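Local structure of arabinan endo-1,5-alpha-l-arabinosidase A (1GYH) at residues Ile92-Asn97 and Gly113-Ser118; Thr51-Val56 and Tyr80-Phe85; Tyr41-Phe46 and Tyr107-Lys112; Gln139-Phe144 and Leu151-Leu156. The protein hydrolyses alpha-1,5-arabinofuranosyl bonds of linear arabinan in plant cell wall breakdown, releasing almost exclusively arabinotriose. All coordinates share one frame; numbering follows the deposited sequence.

Contact 1 of 4, residues Ile92-Asn97 and Gly113-Ser118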
# COMPACT_ATOMS: atom_id res chain seq x y z
N ILE A 92 -4.73 -12.06 -0.55
CA ILE A 92 -3.78 -11.38 -1.43
C ILE A 92 -3.34 -12.32 -2.53
O ILE A 92 -2.88 -13.44 -2.27
CB ILE A 92 -2.59 -10.83 -0.61
CG1 ILE A 92 -3.04 -9.71 0.31
CG2 ILE A 92 -1.49 -10.33 -1.56
CD1 ILE A 92 -2.08 -9.45 1.52
N GLY A 93 -3.54 -11.86 -3.76
CA GLY A 93 -3.09 -12.55 -4.94
C GLY A 93 -1.90 -11.87 -5.61
O GLY A 93 -1.53 -10.76 -5.24
N VAL A 94 -1.32 -12.53 -6.59
CA VAL A 94 -0.31 -11.88 -7.43
C VAL A 94 -0.43 -12.29 -8.89
O VAL A 94 -0.60 -13.47 -9.21
CB VAL A 94 1.13 -12.13 -6.86
CG1 VAL A 94 1.52 -13.56 -6.90
CG2 VAL A 94 2.17 -11.25 -7.61
N THR A 95 -0.37 -11.28 -9.77
CA THR A 95 -0.33 -11.48 -11.20
C THR A 95 0.94 -10.83 -11.80
O THR A 95 1.38 -9.80 -11.34
CB THR A 95 -1.67 -10.98 -11.86
OG1 THR A 95 -1.67 -11.20 -13.27
CG2 THR A 95 -1.88 -9.48 -11.65
N VAL A 96 1.49 -11.47 -12.81
CA VAL A 96 2.83 -11.16 -13.35
C VAL A 96 2.77 -10.86 -14.83
O VAL A 96 2.01 -11.49 -15.56
CB VAL A 96 3.76 -12.34 -13.10
CG1 VAL A 96 5.22 -11.98 -13.45
CG2 VAL A 96 3.69 -12.72 -11.64
N ASN A 97 3.57 -9.89 -15.26
CA ASN A 97 3.68 -9.49 -16.66
C ASN A 97 5.18 -9.31 -17.01
O ASN A 97 6.00 -8.94 -16.13
CB ASN A 97 2.94 -8.17 -16.86
CG ASN A 97 2.48 -7.95 -18.29
OD1 ASN A 97 3.11 -8.39 -19.25
ND2 ASN A 97 1.36 -7.24 -18.44
N GLY A 113 -2.47 -16.72 -8.52
CA GLY A 113 -3.34 -17.14 -7.42
C GLY A 113 -3.02 -16.54 -6.04
O GLY A 113 -2.39 -15.48 -5.89
N ILE A 114 -3.49 -17.24 -5.01
CA ILE A 114 -3.50 -16.74 -3.67
C ILE A 114 -2.16 -16.94 -2.97
O ILE A 114 -1.67 -18.06 -2.84
CB ILE A 114 -4.62 -17.44 -2.84
CG1 ILE A 114 -6.01 -17.07 -3.44
CG2 ILE A 114 -4.48 -17.08 -1.39
CD1 ILE A 114 -7.13 -17.93 -2.85
N VAL A 115 -1.59 -15.83 -2.52
CA VAL A 115 -0.37 -15.81 -1.72
C VAL A 115 -0.69 -16.13 -0.27
O VAL A 115 -0.10 -17.00 0.34
CB VAL A 115 0.33 -14.43 -1.79
CG1 VAL A 115 1.62 -14.43 -0.98
CG2 VAL A 115 0.63 -14.00 -3.27
N ILE A 116 -1.67 -15.42 0.28
CA ILE A 116 -2.10 -15.63 1.65
C ILE A 116 -3.57 -15.22 1.78
O ILE A 116 -4.01 -14.27 1.14
CB ILE A 116 -1.17 -14.82 2.60
CG1 ILE A 116 -1.34 -15.26 4.03
CG2 ILE A 116 -1.31 -13.31 2.37
CD1 ILE A 116 -1.84 -14.20 4.89
N GLU A 117 -4.30 -15.99 2.59
CA GLU A 117 -5.74 -15.76 2.84
C GLU A 117 -6.04 -15.76 4.35
O GLU A 117 -5.60 -16.64 5.08
CB GLU A 117 -6.56 -16.86 2.12
CG GLU A 117 -8.08 -16.80 2.42
CD GLU A 117 -8.91 -17.84 1.67
OE1 GLU A 117 -8.38 -18.53 0.75
OE2 GLU A 117 -10.13 -17.94 2.01
N SER A 118 -6.82 -14.81 4.81
CA SER A 118 -7.32 -14.79 6.16
C SER A 118 -8.72 -15.45 6.22
O SER A 118 -9.55 -15.29 5.29
CB SER A 118 -7.40 -13.35 6.71
OG SER A 118 -8.08 -12.42 5.86
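Helix-like backbone torsions at Val115 (phi -81°, psi -51°) kink an otherwise extended chain and turn two successive N-H groups onto one acceptor, Ile92 O. Of the pair, Val115 N makes the shorter bond to Ile92 O, at 2.7 Å and nearly along the C=O axis; Ile116 N reaches the same oxygen only weakly, at 3.4 Å. On the same edge of the strand, Ile92 N donates to Ile116 O at 2.9 Å, again almost in line with the carbonyl. Val115 and Ile116 thus share Ile92 as partner, which defines a classic beta bulge in strand 110-118, the outermost strand beside 90-97 in an antiparallel sheet that forms one blade of the five-bladed propeller. Beyond the bulge the register is shifted by one, so that Gly93 faces Ile114 as a non-hydrogen-bonded pair. There the strands lie close: Gly113 O accepts from Val94 N at 3.2 Å, in the carbonyl plane, and also receives a C-H contact from Gly93 CA at 3.2 Å. Side chains pack across the bulge as well. With CG1 of Val115 anti to its backbone N (chi1 -179°), branch CG2 obliquely crosses Val94 and touches its CG1 at 3.8 Å, Val94 CG1 occupying the crowded position between N and the carbonyl carbon. Ile92 and Ile116 run side by side, CD1 of Ile92 against CG2 of Ile116 at 4.0 Å, and both continue onto Phe144 of strand 140-144. Met142 of that strand meets Ile92 and Val115, whereas Ile114 is touched by Trp52 and Val56.

Contact 2 of 4, residues Thr51-Val56 and Tyr80-Phe85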
# COMPACT_ATOMS: atom_id res chain seq x y z
N THR A 51 -10.33 -15.60 -11.04
CA THR A 51 -11.25 -16.73 -11.12
C THR A 51 -11.70 -17.21 -9.76
O THR A 51 -12.80 -17.76 -9.63
CB THR A 51 -10.64 -17.92 -11.89
OG1 THR A 51 -9.44 -18.35 -11.24
CG2 THR A 51 -10.26 -17.54 -13.33
N TRP A 52 -10.86 -16.99 -8.75
CA TRP A 52 -11.07 -17.45 -7.39
C TRP A 52 -11.72 -16.41 -6.45
O TRP A 52 -12.00 -16.72 -5.28
CB TRP A 52 -9.71 -17.91 -6.79
CG TRP A 52 -8.61 -16.85 -6.85
CD1 TRP A 52 -7.67 -16.71 -7.84
CD2 TRP A 52 -8.37 -15.78 -5.92
NE1 TRP A 52 -6.88 -15.62 -7.58
CE2 TRP A 52 -7.27 -15.04 -6.40
CE3 TRP A 52 -8.98 -15.37 -4.73
CZ2 TRP A 52 -6.76 -13.93 -5.73
CZ3 TRP A 52 -8.47 -14.26 -4.05
CH2 TRP A 52 -7.36 -13.56 -4.55
N ALA A 53 -11.94 -15.19 -6.93
CA ALA A 53 -12.29 -14.09 -6.03
C ALA A 53 -13.61 -14.33 -5.31
O ALA A 53 -13.71 -14.10 -4.12
CB ALA A 53 -12.38 -12.81 -6.76
N LYS A 54 -14.62 -14.80 -6.07
CA LYS A 54 -15.96 -15.01 -5.50
C LYS A 54 -16.02 -16.07 -4.41
O LYS A 54 -16.84 -15.99 -3.50
CB LYS A 54 -17.00 -15.29 -6.59
CG LYS A 54 -17.50 -14.04 -7.26
CD LYS A 54 -18.72 -14.33 -8.12
CE LYS A 54 -19.18 -13.09 -8.86
NZ LYS A 54 -18.51 -12.94 -10.17
N ARG A 55 -15.13 -17.05 -4.46
CA ARG A 55 -15.10 -18.02 -3.40
C ARG A 55 -14.54 -17.48 -2.10
O ARG A 55 -15.01 -17.83 -1.03
CB ARG A 55 -14.48 -19.35 -3.87
CG ARG A 55 -13.16 -19.63 -3.36
CD ARG A 55 -13.09 -20.43 -2.09
NE ARG A 55 -11.67 -20.51 -1.87
CZ ARG A 55 -11.01 -19.83 -0.99
NH1 ARG A 55 -11.64 -19.09 -0.09
NH2 ARG A 55 -9.70 -19.96 -0.96
N VAL A 56 -13.57 -16.57 -2.16
CA VAL A 56 -13.10 -15.90 -0.97
C VAL A 56 -14.17 -14.88 -0.48
O VAL A 56 -14.47 -14.80 0.73
CB VAL A 56 -11.72 -15.19 -1.24
CG1 VAL A 56 -11.37 -14.24 -0.09
CG2 VAL A 56 -10.60 -16.23 -1.46
N TYR A 80 -2.33 -7.79 -5.13
CA TYR A 80 -3.66 -7.18 -5.11
C TYR A 80 -4.49 -7.91 -4.05
O TYR A 80 -4.17 -9.05 -3.68
CB TYR A 80 -4.34 -7.26 -6.51
CG TYR A 80 -4.54 -8.69 -7.03
CD1 TYR A 80 -5.66 -9.42 -6.63
CD2 TYR A 80 -3.58 -9.33 -7.83
CE1 TYR A 80 -5.85 -10.73 -7.04
CE2 TYR A 80 -3.73 -10.65 -8.24
CZ TYR A 80 -4.89 -11.36 -7.84
OH TYR A 80 -5.13 -12.66 -8.22
N SER A 81 -5.54 -7.24 -3.55
CA SER A 81 -6.37 -7.74 -2.44
C SER A 81 -7.82 -7.97 -2.93
O SER A 81 -8.40 -7.13 -3.61
CB SER A 81 -6.38 -6.75 -1.26
OG SER A 81 -5.07 -6.23 -0.99
N VAL A 82 -8.35 -9.13 -2.59
CA VAL A 82 -9.80 -9.47 -2.72
C VAL A 82 -10.39 -9.48 -1.30
O VAL A 82 -9.89 -10.15 -0.40
CB VAL A 82 -9.94 -10.85 -3.37
CG1 VAL A 82 -11.38 -11.37 -3.22
CG2 VAL A 82 -9.54 -10.82 -4.84
N SER A 83 -11.45 -8.72 -1.08
CA SER A 83 -12.00 -8.61 0.26
C SER A 83 -13.49 -8.28 0.27
O SER A 83 -14.16 -8.36 -0.76
CB SER A 83 -11.21 -7.53 1.02
OG SER A 83 -11.43 -7.60 2.43
N ALA A 84 -13.97 -7.93 1.46
CA ALA A 84 -15.32 -7.41 1.64
C ALA A 84 -15.34 -6.41 2.78
O ALA A 84 -14.73 -6.63 3.84
CB ALA A 84 -16.31 -8.59 1.94
N PHE A 85 -16.04 -5.31 2.58
CA PHE A 85 -16.00 -4.24 3.58
C PHE A 85 -16.40 -4.70 4.96
O PHE A 85 -17.42 -5.37 5.14
CB PHE A 85 -16.87 -3.03 3.13
CG PHE A 85 -16.14 -2.11 2.16
CD1 PHE A 85 -15.05 -1.34 2.60
CD2 PHE A 85 -16.51 -2.05 0.81
CE1 PHE A 85 -14.34 -0.50 1.71
CE2 PHE A 85 -15.83 -1.20 -0.11
CZ PHE A 85 -14.74 -0.42 0.35
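Tyr80 OH is held by one clear hydrogen bond, to Asp111 OD1, while the second oxygen of that carboxylate, OD2, takes the indole N-H of Trp52. Asp111 thereby clamps the tips of two aromatic side chains that reach toward each other from the turn before helix 53-56 and from strand 75-82. Both rings leave their backbones in the crowded position between N and the carbonyl carbon (chi1 55° for Trp52, 60° for Tyr80). Tyr80 OH lies at the edge of the indole, near its plane, 3.2 Å from Trp52 CZ2, and Tyr80 CE1 is 3.6 Å from the same carbon. Further round the indole, Trp52 and Val82 slide past each other in opposite directions, with Trp52 CH2 3.5 Å from Val82 CG2. The other valine branch turns to the single-turn helix: Val82 CG1 meets Ala53 CB at 4.0 Å and Val56 CG1 at 4.2 Å. This apolar seam packs the helix, part of the connection between strands 38-44 and 63-72, onto a propeller blade, where Ala91 and Ile114 extend the seat. The segments thus meet through hydrocarbon, while both polar tips donate to Asp111, which would favour its ionised form.

Contact 3 of 4, residues Tyr41-Phe46 and Tyr107-Lys112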
# COMPACT_ATOMS: atom_id res chain seq x y z
N TYR A 41 -5.03 6.91 -18.98
CA TYR A 41 -5.45 5.53 -18.68
C TYR A 41 -4.66 4.57 -19.54
O TYR A 41 -4.52 4.78 -20.73
CB TYR A 41 -6.94 5.35 -19.00
CG TYR A 41 -7.45 3.94 -18.80
CD1 TYR A 41 -7.67 3.44 -17.52
CD2 TYR A 41 -7.73 3.13 -19.87
CE1 TYR A 41 -8.16 2.14 -17.33
CE2 TYR A 41 -8.23 1.84 -19.68
CZ TYR A 41 -8.44 1.35 -18.42
OH TYR A 41 -8.94 0.08 -18.24
N SER A 42 -4.14 3.53 -18.93
CA SER A 42 -3.37 2.50 -19.65
C SER A 42 -4.16 1.20 -19.85
O SER A 42 -4.30 0.74 -20.99
CB SER A 42 -2.03 2.17 -18.92
OG SER A 42 -1.23 1.29 -19.72
N ASP A 43 -4.62 0.61 -18.74
CA ASP A 43 -5.32 -0.69 -18.75
C ASP A 43 -5.95 -1.00 -17.37
O ASP A 43 -5.83 -0.22 -16.43
CB ASP A 43 -4.29 -1.80 -19.10
CG ASP A 43 -4.88 -3.09 -19.58
OD1 ASP A 43 -6.05 -3.16 -20.02
OD2 ASP A 43 -4.19 -4.11 -19.60
N ARG A 44 -6.62 -2.15 -17.27
CA ARG A 44 -6.91 -2.78 -16.00
C ARG A 44 -6.28 -4.15 -16.01
O ARG A 44 -6.30 -4.84 -17.03
CB ARG A 44 -8.43 -2.81 -15.73
CG ARG A 44 -9.27 -3.41 -16.85
CD ARG A 44 -10.80 -3.36 -16.65
NE ARG A 44 -11.25 -4.31 -15.62
CZ ARG A 44 -12.48 -4.32 -15.07
NH1 ARG A 44 -13.41 -3.48 -15.46
NH2 ARG A 44 -12.77 -5.22 -14.14
N ALA A 45 -5.67 -4.55 -14.90
CA ALA A 45 -4.90 -5.79 -14.90
C ALA A 45 -5.75 -7.00 -15.24
O ALA A 45 -5.38 -7.79 -16.11
CB ALA A 45 -4.20 -5.97 -13.57
N PHE A 46 -6.88 -7.15 -14.54
CA PHE A 46 -7.92 -8.16 -14.90
C PHE A 46 -9.03 -7.52 -15.71
O PHE A 46 -9.66 -6.55 -15.27
CB PHE A 46 -8.54 -8.78 -13.64
CG PHE A 46 -7.57 -9.60 -12.81
CD1 PHE A 46 -6.66 -8.97 -11.93
CD2 PHE A 46 -7.53 -10.98 -12.93
CE1 PHE A 46 -5.80 -9.72 -11.14
CE2 PHE A 46 -6.64 -11.75 -12.17
CZ PHE A 46 -5.76 -11.11 -11.28
N TYR A 107 3.15 -8.04 -23.77
CA TYR A 107 2.22 -7.66 -22.71
C TYR A 107 1.09 -8.68 -22.47
O TYR A 107 0.25 -8.91 -23.35
CB TYR A 107 1.59 -6.31 -23.01
CG TYR A 107 0.73 -5.72 -21.90
CD1 TYR A 107 -0.66 -5.95 -21.85
CD2 TYR A 107 1.28 -4.89 -20.93
CE1 TYR A 107 -1.45 -5.35 -20.84
CE2 TYR A 107 0.51 -4.31 -19.92
CZ TYR A 107 -0.86 -4.52 -19.89
OH TYR A 107 -1.59 -3.92 -18.89
N ARG A 108 1.08 -9.24 -21.26
CA ARG A 108 -0.03 -10.08 -20.74
C ARG A 108 0.13 -10.35 -19.26
O ARG A 108 1.14 -10.88 -18.84
CB ARG A 108 -0.10 -11.42 -21.50
CG ARG A 108 -1.23 -12.35 -21.01
CD ARG A 108 -1.51 -13.55 -21.89
NE ARG A 108 -0.52 -14.59 -21.68
CZ ARG A 108 -0.55 -15.78 -22.22
NH1 ARG A 108 -1.54 -16.12 -23.03
NH2 ARG A 108 0.43 -16.63 -22.01
N TRP A 109 -0.88 -10.00 -18.48
CA TRP A 109 -0.97 -10.35 -17.08
C TRP A 109 -1.41 -11.80 -16.86
O TRP A 109 -2.44 -12.24 -17.38
CB TRP A 109 -1.93 -9.39 -16.34
CG TRP A 109 -1.45 -7.99 -16.25
CD1 TRP A 109 -1.85 -6.94 -17.01
CD2 TRP A 109 -0.44 -7.49 -15.38
NE1 TRP A 109 -1.15 -5.81 -16.66
CE2 TRP A 109 -0.29 -6.12 -15.65
CE3 TRP A 109 0.36 -8.06 -14.38
CZ2 TRP A 109 0.65 -5.31 -14.99
CZ3 TRP A 109 1.31 -7.24 -13.70
CH2 TRP A 109 1.41 -5.88 -14.00
N GLU A 110 -0.62 -12.54 -16.07
CA GLU A 110 -0.85 -13.94 -15.79
C GLU A 110 -1.00 -14.15 -14.29
O GLU A 110 -0.05 -14.00 -13.52
CB GLU A 110 0.27 -14.81 -16.38
CG GLU A 110 0.53 -14.51 -17.85
CD GLU A 110 1.43 -15.50 -18.56
OE1 GLU A 110 1.97 -16.43 -17.92
OE2 GLU A 110 1.58 -15.35 -19.78
N ASP A 111 -2.20 -14.53 -13.87
CA ASP A 111 -2.48 -14.67 -12.43
C ASP A 111 -1.81 -15.94 -11.91
O ASP A 111 -1.86 -16.97 -12.55
CB ASP A 111 -3.99 -14.76 -12.18
CG ASP A 111 -4.35 -14.66 -10.72
OD1 ASP A 111 -3.64 -13.96 -9.94
OD2 ASP A 111 -5.36 -15.22 -10.25
N LYS A 112 -1.23 -15.83 -10.74
CA LYS A 112 -0.56 -16.92 -10.07
C LYS A 112 -1.32 -17.38 -8.81
O LYS A 112 -0.90 -18.31 -8.11
CB LYS A 112 0.88 -16.46 -9.72
CG LYS A 112 1.69 -15.94 -10.94
CD LYS A 112 1.86 -16.98 -12.01
CE LYS A 112 2.61 -16.45 -13.21
NZ LYS A 112 2.88 -17.50 -14.22
O HOH W 1 -0.50 -1.11 -18.56
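Asp43 and Tyr107 approach tip to tip, their carboxylate and ring planes 48° apart, and the phenol donates to Asp43 OD2 at 2.7 Å. The oxygen uses its anti lone pair and sits at the edge of the tyrosine ring, in its plane. Tyr107 OH is gripped from two further directions: Trp109 NE1 donates to it at 3.0 Å, within the indole plane, and a water donates at 3.0 Å. That water also lies 2.8 Å from Ser42 OG, giving the two segments a second polar link. The bond from Trp109 helps to fix the rotation of the indole, whose face is turned to Ala45. Ala45 CB stands 4.2 Å above the centroid of the five-membered ring, only 4° off its normal, a CH-pi contact. At the far end Phe46 and Asp111 cross almost at a right angle, ring and carboxylate planes 80° apart; Asp111 OD1 lies at the ring edge, 3.8 Å from Phe46 CZ, while the carboxylate oxygens are bound by Tyr80 and Trp52. Arg44 leaves the backbone away from residues 107-112, and its NE donates to Phe46 O at 2.8 Å within its own segment. On the other segment Arg108 grips Glu110 OE2 side-on with NE and NH2, a salt bridge on the side turned from residues 41-46. Ser42 and Asp43 both pair with Ile30 in a classic beta bulge of strand 38-44. The whole is a joint between consecutive propeller blades, in which a strand of one sheet meets the approach to the outermost strand of the next.

Contact 4 of 4, residues Gln139-Phe144 and Leu151-Leu156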
# COMPACT_ATOMS: atom_id res chain seq x y z
N GLN A 139 16.93 -12.03 0.67
CA GLN A 139 15.57 -12.49 1.02
C GLN A 139 14.54 -11.42 0.66
O GLN A 139 14.86 -10.22 0.68
CB GLN A 139 15.48 -12.86 2.51
CG GLN A 139 16.47 -13.95 2.94
CD GLN A 139 16.45 -14.28 4.45
OE1 GLN A 139 16.33 -15.46 4.82
NE2 GLN A 139 16.63 -13.27 5.31
N VAL A 140 13.32 -11.86 0.31
CA VAL A 140 12.23 -10.95 -0.02
C VAL A 140 11.05 -11.24 0.91
O VAL A 140 10.75 -12.40 1.19
CB VAL A 140 11.83 -11.07 -1.49
CG1 VAL A 140 10.77 -10.05 -1.82
CG2 VAL A 140 13.03 -10.82 -2.39
N TRP A 141 10.45 -10.17 1.42
CA TRP A 141 9.40 -10.23 2.44
C TRP A 141 8.12 -9.51 1.98
O TRP A 141 8.17 -8.55 1.22
CB TRP A 141 9.91 -9.58 3.75
CG TRP A 141 11.21 -10.16 4.34
CD1 TRP A 141 12.51 -9.87 3.94
CD2 TRP A 141 11.33 -11.08 5.42
NE1 TRP A 141 13.40 -10.58 4.70
CE2 TRP A 141 12.71 -11.31 5.63
CE3 TRP A 141 10.41 -11.73 6.26
CZ2 TRP A 141 13.18 -12.18 6.62
CZ3 TRP A 141 10.87 -12.58 7.23
CH2 TRP A 141 12.25 -12.81 7.41
N MET A 142 6.97 -9.97 2.48
CA MET A 142 5.72 -9.21 2.37
C MET A 142 5.27 -8.72 3.72
O MET A 142 5.21 -9.50 4.69
CB MET A 142 4.61 -10.10 1.73
CG MET A 142 3.25 -9.38 1.65
SD MET A 142 1.88 -10.38 0.96
CE MET A 142 2.41 -10.53 -0.76
N SER A 143 4.98 -7.42 3.81
CA SER A 143 4.22 -6.88 4.91
C SER A 143 2.77 -6.68 4.45
O SER A 143 2.51 -6.45 3.28
CB SER A 143 4.81 -5.55 5.44
OG SER A 143 4.74 -4.49 4.48
N PHE A 144 1.84 -6.75 5.37
CA PHE A 144 0.43 -6.52 5.03
C PHE A 144 -0.38 -6.30 6.30
O PHE A 144 0.12 -6.50 7.42
CB PHE A 144 -0.15 -7.73 4.25
CG PHE A 144 -0.45 -8.94 5.15
CD1 PHE A 144 0.56 -9.85 5.47
CD2 PHE A 144 -1.73 -9.14 5.68
CE1 PHE A 144 0.31 -10.92 6.28
CE2 PHE A 144 -1.99 -10.24 6.51
CZ PHE A 144 -0.99 -11.12 6.81
N LEU A 151 -0.32 -5.49 11.88
CA LEU A 151 0.48 -5.59 10.66
C LEU A 151 1.54 -6.67 10.82
O LEU A 151 2.17 -6.79 11.87
CB LEU A 151 1.09 -4.24 10.31
CG LEU A 151 0.20 -3.01 10.41
CD1 LEU A 151 0.90 -1.75 9.90
CD2 LEU A 151 -1.15 -3.23 9.61
N LYS A 152 1.70 -7.47 9.78
CA LYS A 152 2.56 -8.64 9.79
C LYS A 152 3.56 -8.62 8.64
O LYS A 152 3.36 -7.97 7.62
CB LYS A 152 1.76 -9.95 9.64
CG LYS A 152 0.62 -10.22 10.66
CD LYS A 152 1.14 -10.67 11.97
CE LYS A 152 0.02 -11.18 12.94
NZ LYS A 152 0.62 -11.40 14.29
N LEU A 153 4.63 -9.38 8.83
CA LEU A 153 5.69 -9.55 7.86
C LEU A 153 6.03 -11.00 7.73
O LEU A 153 6.25 -11.66 8.74
CB LEU A 153 6.96 -8.78 8.34
CG LEU A 153 8.13 -8.74 7.38
CD1 LEU A 153 7.93 -7.66 6.32
CD2 LEU A 153 9.52 -8.58 8.13
N PHE A 154 6.11 -11.55 6.53
CA PHE A 154 6.52 -12.93 6.38
C PHE A 154 7.43 -13.12 5.20
O PHE A 154 7.39 -12.34 4.26
CB PHE A 154 5.32 -13.95 6.29
CG PHE A 154 4.50 -13.84 5.04
CD1 PHE A 154 3.43 -12.95 4.99
CD2 PHE A 154 4.76 -14.63 3.93
CE1 PHE A 154 2.69 -12.79 3.85
CE2 PHE A 154 3.97 -14.49 2.76
CZ PHE A 154 2.94 -13.56 2.73
N LYS A 155 8.24 -14.16 5.28
CA LYS A 155 9.19 -14.45 4.20
C LYS A 155 8.56 -15.13 2.97
O LYS A 155 7.78 -16.11 3.08
CB LYS A 155 10.35 -15.26 4.75
CG LYS A 155 11.56 -15.34 3.79
CD LYS A 155 12.85 -15.69 4.59
CE LYS A 155 13.15 -17.11 4.65
NZ LYS A 155 14.42 -17.38 5.53
N LEU A 156 8.86 -14.60 1.78
CA LEU A 156 8.31 -15.14 0.51
C LEU A 156 9.21 -16.22 -0.05
O LEU A 156 10.42 -16.23 0.23
CB LEU A 156 8.13 -14.04 -0.54
CG LEU A 156 6.95 -13.11 -0.26
CD1 LEU A 156 7.06 -11.82 -1.04
CD2 LEU A 156 5.60 -13.83 -0.56
O HOH W 2 12.91 -14.68 0.36
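Lys155 NZ donates to Gln139 OE1 at 2.8 Å, arriving from above the amide plane, while Gln139 NE2 binds Asp135 OD2. Next to this link the backbone ladder begins, with Leu156 N bonded to Val140 O at 3.0 Å and a water bridging Val140 N to Leu156 O. Met142 and Phe154 form a hydrogen-bonded antiparallel pair, Met142 N to Phe154 O at 3.0 Å and Phe154 N to Met142 O at 2.9 Å, and Phe144 and Lys152 form another. Trp141-Lys155 and Ser143-Leu153 are the intervening non-hydrogen-bonded pairs. This is the register of a beta hairpin, which puts two kinds of packing on its faces. On one, the CB of Lys155 lies over the six-membered ring of Trp141, 4.0 Å from its centroid, a CH-pi contact; Leu153 CD2 meets Trp141 CE3 at 3.8 Å, crossing at about a right angle. The indole N-H is held by Asp135. On the other, Met142 runs alongside Phe154 with CB over the ring face and SD 3.8 Å from Phe154 CZ, a Met-aromatic contact. Phe144 crosses Phe154 at about a right angle, its CE1 3.9 Å from Phe154 CE1, at the edge of the Phe154 ring. Strands 131-134 and 169-173 flank the hairpin and complete a four-stranded propeller blade. Its Met142-Phe154 face packs on Val115 and Ile116 of strand 110-118, whereas Ser143 meets Pro194 and Ile196 of strand 191-199, so the hairpin is enclosed between neighbouring blades.

In the fold
Contacts 1, 2 and 4 are buried, whereas contact 3 lies at the surface, and its chemistry follows suit: a hydroxyl, a carboxylate and water bind there, against backbone ladders and mostly apolar side chains in contacts 1 and 4, and side-chain packing with no clear direct hydrogen bond in contact 2. Contacts 1 and 3 share strand 110-118, and contact 2 uses strand 75-82 of the same sheet. In sequence, contact 2 is nested within the loop closed by contact 3, and Asp111 ties the two together. A Glu117-Arg55 salt bridge joins contacts 1 and 2. Contact 4 belongs to another blade; its closest touches on contact 1 are apolar, and it stays clear of contacts 2 and 3.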